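Local coordinates for uncharacterized protein (Enterococcus faecalis, PDB 4OBI), which is of unknown function but binds a zinc ion through a domain related to NusG domain II and is probably anchored to the membrane, at residues Ala61-Leu66 with Ile82-His87. Numbering follows the deposited sequence.
Sequences ANCADL and IACLPH. With ZN (zinc ion), chain C.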
ATOM      1  N   ALA A  61      -5.118  -2.759   9.636  1.00 22.79           N
ATOM      2  CA  ALA A  61      -4.357  -4.013   9.625  1.00 22.56           C
ATOM      3  C   ALA A  61      -4.452  -4.715  10.975  1.00 23.04           C
ATOM      4  O   ALA A  61      -4.914  -4.116  11.944  1.00 23.52           O
ATOM      5  CB  ALA A  61      -2.902  -3.740   9.282  1.00 21.97           C
ATOM      6  N   ASN A  62      -4.017  -5.976  11.042  1.00 23.10           N
ATOM      7  CA  ASN A  62      -4.005  -6.730  12.313  1.00 24.02           C
ATOM      8  C   ASN A  62      -2.632  -7.276  12.691  1.00 23.69           C
ATOM      9  O   ASN A  62      -2.526  -8.261  13.417  1.00 24.55           O
ATOM     10  CB  ASN A  62      -5.025  -7.865  12.303  1.00 25.57           C
ATOM     11  CG  ASN A  62      -4.719  -8.921  11.259  1.00 25.50           C
ATOM     12  OD1 ASN A  62      -3.805  -8.776  10.441  1.00 22.99           O
ATOM     13  ND2 ASN A  62      -5.496  -9.992  11.276  1.00 26.75           N
ATOM     14  N   CYS A  63      -1.583  -6.621  12.201  1.00 22.92           N
ATOM     15  CA  CYS A  63      -0.238  -6.891  12.675  1.00 22.57           C
ATOM     16  C   CYS A  63      -0.099  -6.369  14.105  1.00 23.28           C
ATOM     17  O   CYS A  63      -0.944  -5.625  14.591  1.00 22.79           O
ATOM     18  CB  CYS A  63       0.787  -6.222  11.777  1.00 21.10           C
ATOM     19  SG  CYS A  63       0.529  -4.447  11.618  1.00 21.23           S
ATOM     20  N   ALA A  64       0.979  -6.763  14.772  1.00 22.98           N
ATOM     21  CA  ALA A  64       1.142  -6.470  16.199  1.00 24.28           C
ATOM     22  C   ALA A  64       1.482  -5.015  16.532  1.00 23.83           C
ATOM     23  O   ALA A  64       1.249  -4.584  17.654  1.00 26.02           O
ATOM     24  CB  ALA A  64       2.187  -7.393  16.798  1.00 25.40           C
ATOM     25  N   ASP A  65       2.042  -4.260  15.585  1.00 22.34           N
ATOM     26  CA  ASP A  65       2.484  -2.884  15.876  1.00 22.49           C
ATOM     27  C   ASP A  65       1.792  -1.789  15.067  1.00 21.47           C
ATOM     28  O   ASP A  65       1.966  -0.603  15.356  1.00 22.16           O
ATOM     29  CB  ASP A  65       4.003  -2.766  15.728  1.00 23.26           C
ATOM     30  CG  ASP A  65       4.503  -3.158  14.339  1.00 22.44           C
ATOM     31  OD1 ASP A  65       3.718  -3.128  13.367  1.00 22.04           O
ATOM     32  OD2 ASP A  65       5.704  -3.499  14.222  1.00 23.28           O
ATOM     33  N   LEU A  66       1.019  -2.177  14.053  1.00 20.68           N
ATOM     34  CA  LEU A  66       0.308  -1.227  13.172  1.00 20.04           C
ATOM     35  C   LEU A  66       1.208  -0.129  12.598  1.00 19.35           C
ATOM     36  O   LEU A  66       0.747   0.962  12.276  1.00 19.13           O
ATOM     37  CB  LEU A  66      -0.903  -0.633  13.886  1.00 21.24           C
ATOM     38  CG  LEU A  66      -1.956  -1.603  14.426  1.00 22.06           C
ATOM     39  CD1 LEU A  66      -3.099  -0.850  15.092  1.00 23.56           C
ATOM     40  CD2 LEU A  66      -2.477  -2.505  13.311  1.00 21.72           C
ATOM     41  N   ILE A  82       5.886   2.225   2.415  1.00 19.31           N
ATOM     42  CA  ILE A  82       5.059   1.693   3.494  1.00 18.92           C
ATOM     43  C   ILE A  82       5.457   0.240   3.666  1.00 19.33           C
ATOM     44  O   ILE A  82       5.501  -0.515   2.698  1.00 19.33           O
ATOM     45  CB  ILE A  82       3.558   1.760   3.189  1.00 19.64           C
ATOM     46  CG1 ILE A  82       3.109   3.220   3.070  1.00 20.59           C
ATOM     47  CG2 ILE A  82       2.764   1.060   4.275  1.00 19.00           C
ATOM     48  CD1 ILE A  82       1.791   3.417   2.338  1.00 21.02           C
ATOM     49  N   ALA A  83       5.773  -0.132   4.894  1.00 18.06           N
ATOM     50  CA  ALA A  83       6.200  -1.484   5.173  1.00 18.02           C
ATOM     51  C   ALA A  83       5.433  -2.076   6.352  1.00 18.64           C
ATOM     52  O   ALA A  83       5.365  -1.474   7.435  1.00 19.44           O
ATOM     53  CB  ALA A  83       7.695  -1.511   5.439  1.00 19.81           C
ATOM     54  N   CYS A  84       4.861  -3.257   6.124  1.00 17.53           N
ATOM     55  CA  CYS A  84       4.367  -4.102   7.197  1.00 17.39           C
ATOM     56  C   CYS A  84       5.286  -5.295   7.288  1.00 17.25           C
ATOM     57  O   CYS A  84       5.085  -6.317   6.624  1.00 16.67           O
ATOM     58  CB  CYS A  84       2.932  -4.540   6.942  1.00 18.01           C
ATOM     59  SG  CYS A  84       2.250  -5.517   8.296  1.00 18.86           S
ATOM     60  N   LEU A  85       6.323  -5.164   8.098  1.00 18.27           N
ATOM     61  CA  LEU A  85       7.308  -6.223   8.195  1.00 18.96           C
ATOM     62  C   LEU A  85       6.742  -7.566   8.714  1.00 19.64           C
ATOM     63  O   LEU A  85       7.100  -8.612   8.180  1.00 20.22           O
ATOM     64  CB  LEU A  85       8.525  -5.767   9.003  1.00 21.07           C
ATOM     65  CG  LEU A  85       9.274  -4.553   8.439  1.00 21.07           C
ATOM     66  CD1 LEU A  85      10.425  -4.183   9.365  1.00 23.42           C
ATOM     67  CD2 LEU A  85       9.758  -4.809   7.019  1.00 21.11           C
ATOM     68  N   PRO A  86       5.830  -7.542   9.713  1.00 19.88           N
ATOM     69  CA  PRO A  86       5.232  -8.804  10.176  1.00 20.63           C
ATOM     70  C   PRO A  86       4.479  -9.580   9.084  1.00 20.37           C
ATOM     71  O   PRO A  86       4.459 -10.808   9.127  1.00 21.51           O
ATOM     72  CB  PRO A  86       4.268  -8.352  11.286  1.00 21.05           C
ATOM     73  CG  PRO A  86       4.818  -7.052  11.750  1.00 21.07           C
ATOM     74  CD  PRO A  86       5.351  -6.401  10.512  1.00 19.91           C
ATOM     75  N   HIS A  87       3.887  -8.874   8.120  1.00 18.55           N
ATOM     76  CA  HIS A  87       3.170  -9.528   7.019  1.00 18.70           C
ATOM     77  C   HIS A  87       4.000  -9.614   5.731  1.00 18.73           C
ATOM     78  O   HIS A  87       3.517 -10.099   4.705  1.00 18.98           O
ATOM     79  CB  HIS A  87       1.855  -8.807   6.744  1.00 19.13           C
ATOM     80  CG  HIS A  87       0.883  -8.869   7.883  1.00 19.72           C
ATOM     81  ND1 HIS A  87      -0.306  -8.175   7.876  1.00 19.94           N
ATOM     82  CD2 HIS A  87       0.929  -9.527   9.065  1.00 20.63           C
ATOM     83  CE1 HIS A  87      -0.954  -8.405   9.004  1.00 20.89           C
ATOM     84  NE2 HIS A  87      -0.228  -9.227   9.742  1.00 21.62           N
TER
HETATM   85 ZN    ZN C 201       1.888  -3.922   9.883  1.00 19.53          ZN
HETATM   86  O   HOH W   1      -0.957 -10.326  12.184  1.00 26.10           O
HETATM   87  O   HOH W   2       3.566  -3.385  10.785  1.00 20.09           O
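Cys63 lies over one face of the His87 ring, its CB 4.1 Å from the ring centroid in a CH-pi contact. At the ring edge, Asn62 OD1 comes to 3.2 Å from His87 CE1, the amide plane turned 78° from the ring plane. Further round the edge, a water in the ring plane links His87 NE2, at 2.8 Å, to the backbone O of Asn62, while a hydrogen bond from His87 ND1 to Asn47 OD1 holds the other ring nitrogen. Asn62 OD1 also accepts a hydrogen bond from Tyr46 N. Over the same face, beyond contact distance, Cys63 SG and Cys84 SG each bind zinc at 2.3 Å; Cys84 SG, anti to its backbone N (chi1 -177°), reaches it 3.8 Å from Cys63 CB. Asp68 and a water complete a four-ligand site. That water, 2.0 Å from zinc, donates to Asp65 OD1, a second-shell carboxylate that also accepts from Val67 N in the next helix. Pro86 CB packs against Cys63 CB at 4.1 Å. The metal ties the loop between strand 55-61 and helix 67-71, the source of Asp68, to the end of strand 82-84, which pairs with strand 89-95 at the edge of the four-stranded sheet.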